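Local coordinates for YopX protein domain-containing protein (Enterococcus faecalis, PDB 2OX7) that is of unknown function but belongs to the YopX family and folds into a strand-rich chain found in a four-copy assembly, at residues 6-11 with 80-85; 34-39 with 51-56; 74-79 with 130-135. One frame throughout, in Å; residues are numbered along the deposited sequence.

Interaction 1: residues 6-11 with 80-85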
ATOM      1  N   LYS A   6     -13.210 -17.640   4.944  1.00 27.83           N
ATOM      2  CA  LYS A   6     -12.821 -18.977   5.237  1.00 26.25           C
ATOM      3  C   LYS A   6     -11.902 -18.873   6.436  1.00 25.00           C
ATOM      4  O   LYS A   6     -10.999 -18.012   6.459  1.00 24.62           O
ATOM      5  CB  LYS A   6     -12.128 -19.606   4.030  1.00 26.30           C
ATOM      6  CG  LYS A   6     -11.674 -21.007   4.262  1.00 30.32           C
ATOM      7  CD  LYS A   6     -11.205 -21.608   2.944  1.00 36.12           C
ATOM      8  CE  LYS A   6     -11.276 -23.115   3.005  1.00 40.87           C
ATOM      9  NZ  LYS A   6     -12.688 -23.544   2.695  1.00 47.03           N
ATOM     10  N   PHE A   7     -12.141 -19.721   7.443  1.00 22.95           N
ATOM     11  CA  PHE A   7     -11.414 -19.619   8.695  1.00 23.32           C
ATOM     12  C   PHE A   7     -10.819 -20.938   9.126  1.00 24.39           C
ATOM     13  O   PHE A   7     -11.402 -22.002   8.874  1.00 24.62           O
ATOM     14  CB  PHE A   7     -12.328 -19.108   9.847  1.00 24.08           C
ATOM     15  CG  PHE A   7     -12.946 -17.777   9.559  1.00 25.72           C
ATOM     16  CD1 PHE A   7     -12.236 -16.596   9.784  1.00 26.44           C
ATOM     17  CD2 PHE A   7     -14.225 -17.707   9.032  1.00 24.83           C
ATOM     18  CE1 PHE A   7     -12.818 -15.350   9.478  1.00 27.52           C
ATOM     19  CE2 PHE A   7     -14.800 -16.493   8.717  1.00 27.03           C
ATOM     20  CZ  PHE A   7     -14.093 -15.309   8.945  1.00 26.86           C
ATOM     21  N   ARG A   8      -9.680 -20.849   9.803  1.00 24.23           N
ATOM     22  CA  ARG A   8      -9.081 -21.997  10.520  1.00 25.31           C
ATOM     23  C   ARG A   8      -8.848 -21.566  11.967  1.00 26.25           C
ATOM     24  O   ARG A   8      -8.818 -20.365  12.279  1.00 25.54           O
ATOM     25  CB  ARG A   8      -7.771 -22.469   9.877  1.00 24.91           C
ATOM     26  CG  ARG A   8      -6.647 -21.463   9.997  1.00 23.31           C
ATOM     27  CD  ARG A   8      -5.408 -21.888   9.245  1.00 24.22           C
ATOM     28  NE  ARG A   8      -4.309 -20.937   9.511  1.00 21.80           N
ATOM     29  CZ  ARG A   8      -3.114 -21.011   8.927  1.00 19.57           C
ATOM     30  NH1 ARG A   8      -2.897 -21.954   8.025  1.00 22.72           N
ATOM     31  NH2 ARG A   8      -2.170 -20.111   9.218  1.00 21.22           N
ATOM     32  N   ALA A   9      -8.704 -22.546  12.862  1.00 26.87           N
ATOM     33  CA  ALA A   9      -8.537 -22.252  14.282  1.00 28.33           C
ATOM     34  C   ALA A   9      -7.482 -23.141  14.903  1.00 29.13           C
ATOM     35  O   ALA A   9      -7.416 -24.337  14.614  1.00 30.49           O
ATOM     36  CB  ALA A   9      -9.833 -22.434  15.033  1.00 29.35           C
ATOM     37  N   TRP A  10      -6.630 -22.534  15.706  1.00 29.88           N
ATOM     38  CA  TRP A  10      -5.608 -23.270  16.434  1.00 31.70           C
ATOM     39  C   TRP A  10      -6.198 -23.465  17.805  1.00 32.18           C
ATOM     40  O   TRP A  10      -6.574 -22.494  18.457  1.00 30.92           O
ATOM     41  CB  TRP A  10      -4.337 -22.451  16.537  1.00 32.09           C
ATOM     42  CG  TRP A  10      -3.251 -23.067  17.386  1.00 32.56           C
ATOM     43  CD1 TRP A  10      -2.745 -22.560  18.556  1.00 32.54           C
ATOM     44  CD2 TRP A  10      -2.519 -24.262  17.112  1.00 31.86           C
ATOM     45  NE1 TRP A  10      -1.745 -23.377  19.025  1.00 35.39           N
ATOM     46  CE2 TRP A  10      -1.586 -24.429  18.164  1.00 32.73           C
ATOM     47  CE3 TRP A  10      -2.547 -25.204  16.073  1.00 31.47           C
ATOM     48  CZ2 TRP A  10      -0.688 -25.502  18.210  1.00 34.01           C
ATOM     49  CZ3 TRP A  10      -1.684 -26.282  16.126  1.00 33.88           C
ATOM     50  CH2 TRP A  10      -0.751 -26.421  17.197  1.00 32.77           C
ATOM     51  N   ASP A  11      -6.322 -24.731  18.200  1.00 33.88           N
ATOM     52  CA  ASP A  11      -6.807 -25.097  19.537  1.00 36.20           C
ATOM     53  C   ASP A  11      -5.579 -25.156  20.422  1.00 37.50           C
ATOM     54  O   ASP A  11      -4.747 -26.024  20.238  1.00 37.16           O
ATOM     55  CB  ASP A  11      -7.460 -26.470  19.454  1.00 36.11           C
ATOM     56  CG  ASP A  11      -8.031 -26.956  20.791  1.00 38.48           C
ATOM     57  OD1 ASP A  11      -7.633 -26.455  21.872  1.00 38.52           O
ATOM     58  OD2 ASP A  11      -8.910 -27.847  20.715  1.00 39.88           O
ATOM     59  N   GLU A  80      -3.944 -21.986  -0.287  1.00 21.32           N
ATOM     60  CA  GLU A  80      -4.575 -20.748   0.173  1.00 22.96           C
ATOM     61  C   GLU A  80      -3.737 -20.241   1.336  1.00 20.81           C
ATOM     62  O   GLU A  80      -3.376 -21.011   2.203  1.00 21.37           O
ATOM     63  CB  GLU A  80      -6.011 -21.017   0.635  1.00 24.47           C
ATOM     64  CG  GLU A  80      -6.913 -19.775   0.640  1.00 28.56           C
ATOM     65  CD  GLU A  80      -8.435 -20.076   0.547  1.00 30.73           C
ATOM     66  OE1 GLU A  80      -8.839 -21.222   0.157  1.00 41.20           O
ATOM     67  OE2 GLU A  80      -9.238 -19.163   0.872  1.00 40.13           O
ATOM     68  N   ILE A  81      -3.391 -18.953   1.314  1.00 18.77           N
ATOM     69  CA  ILE A  81      -2.533 -18.330   2.333  1.00 17.32           C
ATOM     70  C   ILE A  81      -3.435 -17.712   3.405  1.00 18.54           C
ATOM     71  O   ILE A  81      -4.311 -16.893   3.091  1.00 18.18           O
ATOM     72  CB  ILE A  81      -1.683 -17.221   1.704  1.00 17.17           C
ATOM     73  CG1 ILE A  81      -0.662 -17.833   0.724  1.00 17.11           C
ATOM     74  CG2 ILE A  81      -0.909 -16.421   2.818  1.00 16.97           C
ATOM     75  CD1 ILE A  81      -0.070 -16.737  -0.217  1.00 17.32           C
ATOM     76  N   PHE A  82      -3.219 -18.107   4.662  1.00 18.01           N
ATOM     77  CA  PHE A  82      -3.991 -17.583   5.796  1.00 18.57           C
ATOM     78  C   PHE A  82      -3.143 -16.654   6.667  1.00 19.37           C
ATOM     79  O   PHE A  82      -1.894 -16.772   6.731  1.00 18.81           O
ATOM     80  CB  PHE A  82      -4.390 -18.761   6.727  1.00 19.03           C
ATOM     81  CG  PHE A  82      -5.529 -19.572   6.220  1.00 19.21           C
ATOM     82  CD1 PHE A  82      -6.778 -19.460   6.817  1.00 21.37           C
ATOM     83  CD2 PHE A  82      -5.350 -20.451   5.163  1.00 18.12           C
ATOM     84  CE1 PHE A  82      -7.863 -20.241   6.360  1.00 22.09           C
ATOM     85  CE2 PHE A  82      -6.440 -21.238   4.666  1.00 23.36           C
ATOM     86  CZ  PHE A  82      -7.702 -21.118   5.261  1.00 18.79           C
ATOM     87  N   GLU A  83      -3.826 -15.833   7.452  1.00 20.62           N
ATOM     88  CA  GLU A  83      -3.118 -15.146   8.531  1.00 22.07           C
ATOM     89  C   GLU A  83      -2.364 -16.205   9.354  1.00 20.89           C
ATOM     90  O   GLU A  83      -2.888 -17.321   9.599  1.00 21.29           O
ATOM     91  CB  GLU A  83      -4.089 -14.478   9.507  1.00 22.61           C
ATOM     92  CG  GLU A  83      -5.081 -13.488   8.980  1.00 26.85           C
ATOM     93  CD  GLU A  83      -5.991 -13.006  10.136  1.00 28.76           C
ATOM     94  OE1 GLU A  83      -7.093 -13.598  10.394  1.00 26.27           O
ATOM     95  OE2 GLU A  83      -5.552 -12.059  10.819  1.00 37.73           O
ATOM     96  N   GLY A  84      -1.188 -15.826   9.849  1.00 20.73           N
ATOM     97  CA  GLY A  84      -0.359 -16.743  10.669  1.00 21.69           C
ATOM     98  C   GLY A  84       0.558 -17.649   9.859  1.00 21.24           C
ATOM     99  O   GLY A  84       1.512 -18.230  10.411  1.00 21.12           O
ATOM    100  N   ASP A  85       0.304 -17.780   8.548  1.00 19.60           N
ATOM    101  CA  ASP A  85       1.224 -18.538   7.712  1.00 19.53           C
ATOM    102  C   ASP A  85       2.592 -17.909   7.638  1.00 19.56           C
ATOM    103  O   ASP A  85       2.751 -16.690   7.770  1.00 21.72           O
ATOM    104  CB  ASP A  85       0.680 -18.722   6.279  1.00 19.27           C
ATOM    105  CG  ASP A  85      -0.357 -19.865   6.176  1.00 23.50           C
ATOM    106  OD1 ASP A  85      -0.413 -20.766   7.067  1.00 21.94           O
ATOM    107  OD2 ASP A  85      -1.097 -19.911   5.173  1.00 24.73           O
TER
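Asp85 OD1 is gripped by both terminal nitrogens of Arg8: NH1 and NH2 each lie 2.9 Å from OD1. The two donors come end-on from the guanidinium and stay close to its plane, while the carboxylate is turned nearly perpendicular to that plane, at 79°. They arrive from the same face of the carboxylate, NH1 on the syn side and NH2 from above. NH2 has a second acceptor, the backbone O of Glu83, at 2.9 Å and tilted from the guanidinium plane. Asp85 OD2 meanwhile takes the amide N of Phe82 at 2.8 Å in an almost straight bond, so the carboxylate that receives the arginine also ties back the turn it closes. That turn, type II from Phe82 to Asp85, brings Gly84 C to the edge of the guanidinium.

Phe82 packs flat against the arginine. Its CB sits over the centre of the guanidinium, 3.4 Å from CZ, and the ring runs nearly parallel to the guanidinium plane, 10° apart. The ring itself packs against the aliphatic part, with Arg8 CD over its face but offset toward the rim, 4.0 Å from the centroid, in a CH-pi contact. The Arg8 chain is extended from CG to NE, so CD and NE run out over Phe82, and the guanidinium beyond them meets Asp85. Arg8 NE is buried with no polar partner in the model. Beside this, Lys6 CD passes 3.7 Å from Glu80 OE1; their polar ends go to Asn20 and Ser70 respectively.

Strand 7-11 is the middle of an antiparallel sheet with 16-19 and 65-71, whereas Asp85 begins a strand of the four-stranded sheet. The arrangement is a buried arginine-aspartate salt bridge, backed by an aromatic side chain, that joins two beta sheets at the centre of the chain.

Interaction 2: residues 34-39 with 51-56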
ATOM      1  N   ILE A  34     -17.560 -21.911  18.600  1.00 40.86           N
ATOM      2  CA  ILE A  34     -17.014 -22.336  17.334  1.00 41.11           C
ATOM      3  C   ILE A  34     -17.763 -23.560  16.827  1.00 40.96           C
ATOM      4  O   ILE A  34     -17.980 -24.528  17.569  1.00 40.57           O
ATOM      5  CB  ILE A  34     -15.471 -22.549  17.429  1.00 41.03           C
ATOM      6  CG1 ILE A  34     -14.854 -22.761  16.049  1.00 41.19           C
ATOM      7  CG2 ILE A  34     -15.099 -23.665  18.420  1.00 42.56           C
ATOM      8  CD1 ILE A  34     -13.330 -22.605  16.067  1.00 41.85           C
ATOM      9  N   ILE A  35     -18.196 -23.482  15.579  1.00 40.42           N
ATOM     10  CA  ILE A  35     -18.736 -24.639  14.875  1.00 40.66           C
ATOM     11  C   ILE A  35     -17.647 -25.232  13.989  1.00 41.88           C
ATOM     12  O   ILE A  35     -17.131 -24.551  13.085  1.00 41.29           O
ATOM     13  CB  ILE A  35     -19.947 -24.241  14.008  1.00 40.48           C
ATOM     14  CG1 ILE A  35     -21.075 -23.692  14.903  1.00 39.83           C
ATOM     15  CG2 ILE A  35     -20.408 -25.432  13.171  1.00 39.31           C
ATOM     16  CD1 ILE A  35     -22.299 -23.166  14.162  1.00 40.60           C
ATOM     17  N   THR A  36     -17.295 -26.490  14.242  1.00 42.26           N
ATOM     18  CA  THR A  36     -16.294 -27.165  13.431  1.00 44.18           C
ATOM     19  C   THR A  36     -16.901 -28.001  12.297  1.00 45.07           C
ATOM     20  O   THR A  36     -16.257 -28.178  11.254  1.00 45.95           O
ATOM     21  CB  THR A  36     -15.311 -27.998  14.288  1.00 44.14           C
ATOM     22  OG1 THR A  36     -16.046 -28.810  15.211  1.00 46.19           O
ATOM     23  CG2 THR A  36     -14.405 -27.088  15.084  1.00 44.60           C
ATOM     24  N   ASP A  37     -18.129 -28.494  12.495  1.00 45.58           N
ATOM     25  CA  ASP A  37     -18.899 -29.218  11.458  1.00 46.38           C
ATOM     26  C   ASP A  37     -20.378 -28.888  11.572  1.00 45.46           C
ATOM     27  O   ASP A  37     -20.907 -28.764  12.673  1.00 46.13           O
ATOM     28  CB  ASP A  37     -18.777 -30.757  11.583  1.00 47.14           C
ATOM     29  CG  ASP A  37     -17.359 -31.238  11.501  1.00 50.67           C
ATOM     30  OD1 ASP A  37     -16.958 -31.726  10.416  1.00 56.36           O
ATOM     31  OD2 ASP A  37     -16.639 -31.109  12.517  1.00 54.26           O
ATOM     32  N   PHE A  38     -21.044 -28.783  10.435  1.00 45.24           N
ATOM     33  CA  PHE A  38     -22.493 -28.661  10.401  1.00 45.43           C
ATOM     34  C   PHE A  38     -23.029 -29.236   9.095  1.00 46.89           C
ATOM     35  O   PHE A  38     -22.312 -29.333   8.093  1.00 46.79           O
ATOM     36  CB  PHE A  38     -22.928 -27.190  10.527  1.00 43.86           C
ATOM     37  CG  PHE A  38     -22.732 -26.409   9.270  1.00 41.05           C
ATOM     38  CD1 PHE A  38     -23.727 -26.373   8.304  1.00 39.85           C
ATOM     39  CD2 PHE A  38     -21.529 -25.754   9.024  1.00 38.73           C
ATOM     40  CE1 PHE A  38     -23.554 -25.668   7.121  1.00 38.24           C
ATOM     41  CE2 PHE A  38     -21.339 -25.051   7.829  1.00 36.14           C
ATOM     42  CZ  PHE A  38     -22.349 -25.006   6.880  1.00 39.02           C
ATOM     43  N   GLN A  39     -24.308 -29.594   9.097  1.00 48.76           N
ATOM     44  CA  GLN A  39     -24.996 -29.874   7.841  1.00 50.53           C
ATOM     45  C   GLN A  39     -26.397 -29.301   7.902  1.00 50.96           C
ATOM     46  O   GLN A  39     -26.921 -29.049   8.987  1.00 51.01           O
ATOM     47  CB  GLN A  39     -24.996 -31.375   7.486  1.00 50.58           C
ATOM     48  CG  GLN A  39     -25.036 -32.364   8.659  1.00 51.92           C
ATOM     49  CD  GLN A  39     -25.147 -33.824   8.181  1.00 52.15           C
ATOM     50  OE1 GLN A  39     -25.976 -34.148   7.326  1.00 54.34           O
ATOM     51  NE2 GLN A  39     -24.313 -34.699   8.737  1.00 52.88           N
ATOM     52  N   ILE A  51     -25.852 -28.768  13.957  1.00 52.07           N
ATOM     53  CA  ILE A  51     -24.487 -28.533  14.399  1.00 52.44           C
ATOM     54  C   ILE A  51     -23.837 -29.824  14.864  1.00 52.92           C
ATOM     55  O   ILE A  51     -24.258 -30.426  15.867  1.00 53.65           O
ATOM     56  CB  ILE A  51     -24.437 -27.481  15.515  1.00 52.40           C
ATOM     57  CG1 ILE A  51     -24.968 -26.140  14.994  1.00 52.06           C
ATOM     58  CG2 ILE A  51     -23.015 -27.340  16.083  1.00 52.68           C
ATOM     59  CD1 ILE A  51     -25.172 -25.085  16.070  1.00 52.76           C
ATOM     60  N   GLY A  52     -22.823 -30.253  14.116  1.00 52.71           N
ATOM     61  CA  GLY A  52     -22.019 -31.417  14.476  1.00 52.59           C
ATOM     62  C   GLY A  52     -21.047 -31.051  15.573  1.00 52.36           C
ATOM     63  O   GLY A  52     -21.447 -30.772  16.699  1.00 53.22           O
ATOM     64  N   SER A  53     -19.764 -31.044  15.241  1.00 51.79           N
ATOM     65  CA  SER A  53     -18.745 -30.661  16.200  1.00 51.71           C
ATOM     66  C   SER A  53     -18.789 -29.169  16.525  1.00 50.96           C
ATOM     67  O   SER A  53     -19.009 -28.333  15.644  1.00 50.68           O
ATOM     68  CB  SER A  53     -17.361 -31.053  15.690  1.00 51.83           C
ATOM     69  OG  SER A  53     -16.756 -31.966  16.584  1.00 54.33           O
ATOM     70  N   TYR A  54     -18.567 -28.847  17.794  1.00 50.26           N
ATOM     71  CA  TYR A  54     -18.593 -27.471  18.254  1.00 49.43           C
ATOM     72  C   TYR A  54     -17.914 -27.337  19.604  1.00 49.24           C
ATOM     73  O   TYR A  54     -17.555 -28.337  20.245  1.00 49.05           O
ATOM     74  CB  TYR A  54     -20.041 -26.960  18.335  1.00 49.65           C
ATOM     75  CG  TYR A  54     -20.818 -27.480  19.539  1.00 49.84           C
ATOM     76  CD1 TYR A  54     -20.983 -26.691  20.674  1.00 50.42           C
ATOM     77  CD2 TYR A  54     -21.370 -28.765  19.543  1.00 51.32           C
ATOM     78  CE1 TYR A  54     -21.690 -27.159  21.795  1.00 50.94           C
ATOM     79  CE2 TYR A  54     -22.084 -29.248  20.667  1.00 51.17           C
ATOM     80  CZ  TYR A  54     -22.230 -28.431  21.784  1.00 50.85           C
ATOM     81  OH  TYR A  54     -22.918 -28.880  22.902  1.00 51.13           O
ATOM     82  N   ASP A  55     -17.752 -26.092  20.040  1.00 48.58           N
ATOM     83  CA  ASP A  55     -17.336 -25.793  21.401  1.00 48.21           C
ATOM     84  C   ASP A  55     -17.809 -24.398  21.772  1.00 48.30           C
ATOM     85  O   ASP A  55     -18.029 -23.562  20.893  1.00 48.17           O
ATOM     86  CB  ASP A  55     -15.821 -25.894  21.552  1.00 47.89           C
ATOM     87  CG  ASP A  55     -15.402 -26.226  22.974  1.00 48.49           C
ATOM     88  OD1 ASP A  55     -16.284 -26.223  23.866  1.00 50.35           O
ATOM     89  OD2 ASP A  55     -14.198 -26.494  23.211  1.00 46.87           O
ATOM     90  N   THR A  56     -17.988 -24.137  23.060  1.00 48.10           N
ATOM     91  CA  THR A  56     -18.412 -22.794  23.479  1.00 48.68           C
ATOM     92  C   THR A  56     -17.581 -22.285  24.645  1.00 48.91           C
ATOM     93  O   THR A  56     -16.848 -23.050  25.276  1.00 48.76           O
ATOM     94  CB  THR A  56     -19.949 -22.668  23.789  1.00 48.87           C
ATOM     95  OG1 THR A  56     -20.190 -22.853  25.196  1.00 49.83           O
ATOM     96  CG2 THR A  56     -20.793 -23.653  22.969  1.00 48.29           C
TER
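The antiparallel beta hairpin of strands 31-41 and 46-56 is interrupted here, and the contact between Ile34 and Asp55 marks its regular part. This hydrogen-bonded pair exchanges two backbone bonds, Ile34 N to Asp55 O and Asp55 N to Ile34 O, both 2.9 Å. Ile34 and Asp55 point to one face of the sheet, where CG2 of Ile34 rests against CB of Asp55 at 3.9 Å, while the Asp55 carboxylate goes to Tyr65 and Trp60. Ile35 and Tyr54 form the next, non-hydrogen-bonded pair, and Tyr54 CA adds a CA-H...O contact to Ile34 O at 3.1 Å.

Beyond them the regular pairing breaks. Ser53 O accepts two successive amides from the same face of its carbonyl plane: Thr36 N at 2.9 Å and Asp37 N at 3.3 Å. This shared carbonyl lies at the irregularity that breaks both hairpin strands. Gly52 N then bonds to Asp37 O at 2.8 Å, the donor lying above the carbonyl plane, and Phe38 faces Ile51 as pairing resumes.

Across the break, Ile35 and Ile51 meet on the face that also carries Tyr54 and Phe38. Their CD1 methyls touch at 3.9 Å, and the two side chains cross at about a right angle. The second subunit packs against this face with its own Ile49 and Ile51, and its Ser47 O is hydrogen-bonded to Tyr54 OH.

Interaction 3: residues 74-79 with 130-135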
ATOM      1  N   LYS A  74      -3.232 -17.187  -3.137  1.00 18.45           N
ATOM      2  CA  LYS A  74      -2.622 -18.525  -3.222  1.00 19.53           C
ATOM      3  C   LYS A  74      -1.098 -18.433  -3.302  1.00 18.58           C
ATOM      4  O   LYS A  74      -0.545 -17.514  -3.937  1.00 19.66           O
ATOM      5  CB  LYS A  74      -3.165 -19.266  -4.450  1.00 20.84           C
ATOM      6  CG  LYS A  74      -4.661 -19.653  -4.300  1.00 24.55           C
ATOM      7  CD  LYS A  74      -5.133 -20.134  -5.682  1.00 28.41           C
ATOM      8  CE  LYS A  74      -6.496 -20.796  -5.686  1.00 33.98           C
ATOM      9  NZ  LYS A  74      -7.466 -19.984  -4.975  1.00 36.80           N
ATOM     10  N   ASP A  75      -0.406 -19.426  -2.750  1.00 18.42           N
ATOM     11  CA  ASP A  75       1.036 -19.509  -3.005  1.00 17.94           C
ATOM     12  C   ASP A  75       1.357 -20.178  -4.351  1.00 18.60           C
ATOM     13  O   ASP A  75       0.441 -20.553  -5.124  1.00 18.94           O
ATOM     14  CB  ASP A  75       1.812 -20.164  -1.833  1.00 18.86           C
ATOM     15  CG  ASP A  75       1.718 -21.698  -1.805  1.00 20.97           C
ATOM     16  OD1 ASP A  75       1.065 -22.276  -2.696  1.00 19.03           O
ATOM     17  OD2 ASP A  75       2.305 -22.312  -0.840  1.00 20.35           O
ATOM     18  N   LYS A  76       2.652 -20.344  -4.610  1.00 19.04           N
ATOM     19  CA  LYS A  76       3.149 -20.940  -5.848  1.00 22.10           C
ATOM     20  C   LYS A  76       2.595 -22.352  -6.108  1.00 22.27           C
ATOM     21  O   LYS A  76       2.512 -22.781  -7.272  1.00 23.55           O
ATOM     22  CB  LYS A  76       4.670 -20.993  -5.759  1.00 23.55           C
ATOM     23  CG  LYS A  76       5.388 -21.208  -7.035  1.00 28.52           C
ATOM     24  CD  LYS A  76       6.868 -21.407  -6.661  1.00 27.10           C
ATOM     25  CE  LYS A  76       7.662 -21.854  -7.871  1.00 27.96           C
ATOM     26  NZ  LYS A  76       9.112 -21.862  -7.605  1.00 26.69           N
ATOM     27  N   ASN A  77       2.231 -23.069  -5.044  1.00 22.76           N
ATOM     28  CA  ASN A  77       1.614 -24.397  -5.175  1.00 23.51           C
ATOM     29  C   ASN A  77       0.079 -24.367  -5.186  1.00 22.62           C
ATOM     30  O   ASN A  77      -0.554 -25.432  -5.065  1.00 24.88           O
ATOM     31  CB  ASN A  77       2.064 -25.306  -4.043  1.00 23.70           C
ATOM     32  CG  ASN A  77       3.399 -25.988  -4.299  1.00 27.26           C
ATOM     33  OD1 ASN A  77       3.846 -26.153  -5.445  1.00 27.82           O
ATOM     34  ND2 ASN A  77       4.003 -26.479  -3.206  1.00 28.16           N
ATOM     35  N   GLY A  78      -0.534 -23.186  -5.293  1.00 20.99           N
ATOM     36  CA  GLY A  78      -1.995 -23.096  -5.231  1.00 21.24           C
ATOM     37  C   GLY A  78      -2.628 -23.277  -3.876  1.00 20.80           C
ATOM     38  O   GLY A  78      -3.851 -23.391  -3.788  1.00 22.46           O
ATOM     39  N   VAL A  79      -1.808 -23.212  -2.831  1.00 20.35           N
ATOM     40  CA  VAL A  79      -2.260 -23.329  -1.436  1.00 21.30           C
ATOM     41  C   VAL A  79      -2.779 -21.980  -0.940  1.00 20.89           C
ATOM     42  O   VAL A  79      -2.117 -20.950  -1.130  1.00 21.79           O
ATOM     43  CB  VAL A  79      -1.117 -23.820  -0.521  1.00 20.80           C
ATOM     44  CG1 VAL A  79      -1.576 -23.830   0.937  1.00 22.72           C
ATOM     45  CG2 VAL A  79      -0.655 -25.235  -0.944  1.00 23.04           C
ATOM     46  N   GLY A 130       8.800 -16.928  -6.867  1.00 24.97           N
ATOM     47  CA  GLY A 130       7.527 -17.135  -6.170  1.00 22.49           C
ATOM     48  C   GLY A 130       7.749 -17.499  -4.702  1.00 22.63           C
ATOM     49  O   GLY A 130       8.892 -17.719  -4.278  1.00 23.05           O
ATOM     50  N   TYR A 131       6.659 -17.527  -3.937  1.00 19.14           N
ATOM     51  CA  TYR A 131       6.688 -17.795  -2.469  1.00 18.91           C
ATOM     52  C   TYR A 131       5.886 -19.052  -2.181  1.00 19.22           C
ATOM     53  O   TYR A 131       4.855 -19.338  -2.845  1.00 18.01           O
ATOM     54  CB  TYR A 131       6.085 -16.629  -1.613  1.00 19.89           C
ATOM     55  CG  TYR A 131       7.000 -15.460  -1.569  1.00 19.27           C
ATOM     56  CD1 TYR A 131       7.852 -15.278  -0.476  1.00 19.79           C
ATOM     57  CD2 TYR A 131       7.115 -14.593  -2.662  1.00 20.15           C
ATOM     58  CE1 TYR A 131       8.746 -14.223  -0.442  1.00 18.65           C
ATOM     59  CE2 TYR A 131       8.022 -13.512  -2.632  1.00 22.24           C
ATOM     60  CZ  TYR A 131       8.837 -13.351  -1.525  1.00 21.51           C
ATOM     61  OH  TYR A 131       9.785 -12.339  -1.464  1.00 24.09           O
ATOM     62  N   LEU A 132       6.293 -19.736  -1.126  1.00 17.91           N
ATOM     63  CA  LEU A 132       5.615 -20.951  -0.692  1.00 18.36           C
ATOM     64  C   LEU A 132       5.305 -20.885   0.796  1.00 18.48           C
ATOM     65  O   LEU A 132       6.120 -20.404   1.550  1.00 18.07           O
ATOM     66  CB  LEU A 132       6.525 -22.136  -0.966  1.00 20.18           C
ATOM     67  CG  LEU A 132       6.655 -22.624  -2.423  1.00 21.74           C
ATOM     68  CD1 LEU A 132       7.691 -23.761  -2.499  1.00 28.10           C
ATOM     69  CD2 LEU A 132       5.290 -23.131  -2.908  1.00 25.09           C
ATOM     70  N   VAL A 133       4.141 -21.387   1.192  1.00 17.67           N
ATOM     71  CA  VAL A 133       3.795 -21.510   2.617  1.00 18.73           C
ATOM     72  C   VAL A 133       4.593 -22.713   3.170  1.00 19.53           C
ATOM     73  O   VAL A 133       4.425 -23.839   2.692  1.00 20.26           O
ATOM     74  CB  VAL A 133       2.345 -21.849   2.808  1.00 19.66           C
ATOM     75  CG1 VAL A 133       2.033 -22.045   4.327  1.00 18.93           C
ATOM     76  CG2 VAL A 133       1.453 -20.699   2.288  1.00 20.49           C
ATOM     77  N   ILE A 134       5.382 -22.485   4.205  1.00 19.96           N
ATOM     78  CA  ILE A 134       6.164 -23.601   4.768  1.00 21.61           C
ATOM     79  C   ILE A 134       5.845 -23.903   6.242  1.00 21.94           C
ATOM     80  O   ILE A 134       6.539 -24.692   6.888  1.00 23.11           O
ATOM     81  CB  ILE A 134       7.630 -23.392   4.546  1.00 21.95           C
ATOM     82  CG1 ILE A 134       8.116 -22.081   5.215  1.00 23.99           C
ATOM     83  CG2 ILE A 134       7.944 -23.612   3.060  1.00 21.64           C
ATOM     84  CD1 ILE A 134       9.597 -22.101   5.435  1.00 30.29           C
ATOM     85  N   GLY A 135       4.767 -23.320   6.726  1.00 22.36           N
ATOM     86  CA  GLY A 135       4.306 -23.541   8.101  1.00 22.08           C
ATOM     87  C   GLY A 135       3.546 -22.342   8.616  1.00 23.05           C
ATOM     88  O   GLY A 135       3.150 -21.429   7.849  1.00 21.39           O
TER
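Asp75 reaches strand 131-136 with its side chain, starting with CB, which lies 3.3 Å from Tyr131 O. CG comes next, held between the backbone N and the carbonyl carbon (chi1 79°), and has Leu132 CD2 as a neighbour at 4.0 Å. At the tip the two oxygens part company. OD2 accepts Val133 N at 2.9 Å through its anti lone pair, in a nearly straight bond of 177°, and also lies 3.6 Å from Val133 CG2. OD1 turns back to its own loop, taking Val79 N at 3.0 Å and, weakly, Asn77 N.

Next along the chain, Lys76 N gives a 3.0 Å bond to Tyr131 O nearly along the C=O axis. The strand is thus held at two points, by a backbone amide and by a carboxylate. Leu132 CD2 fits against the turn, 3.6 Å from Lys76 CB and equally near Asn77 ND2. The Lys76 chain runs out extended past Gly130 to a salt bridge with Asp90.

Strand 131-136 is an outermost strand of the four-stranded sheet, next to 85-89. The arrangement is a type I beta turn, Asp75 to Gly78, whose first residue both braces the turn and docks it on a sheet edge.

Overall arrangement
Interaction 1 sits about 1 Å from the centre of the chain, with the other two on opposite sides of that centre. Interaction 3 is about 14 Å from it, centre to centre, and touches it directly: Ile81 CD1 is 3.7 Å from Asp75 N, and Asp85 CG is 3.7 Å from Val133 CG1. Their segments alternate along the chain, 74-79 leading straight into 80-85. Interaction 2 lies about 17 Å from interaction 1, centre to centre, yet the two touch: Ala9 CB is 3.7 Å from Ile34 CD1. Interactions 2 and 3 stay apart, about 18 Å between nearest atoms. The second subunit reaches interactions 1 and 2, whereas no other chain of the assembly touches interaction 3.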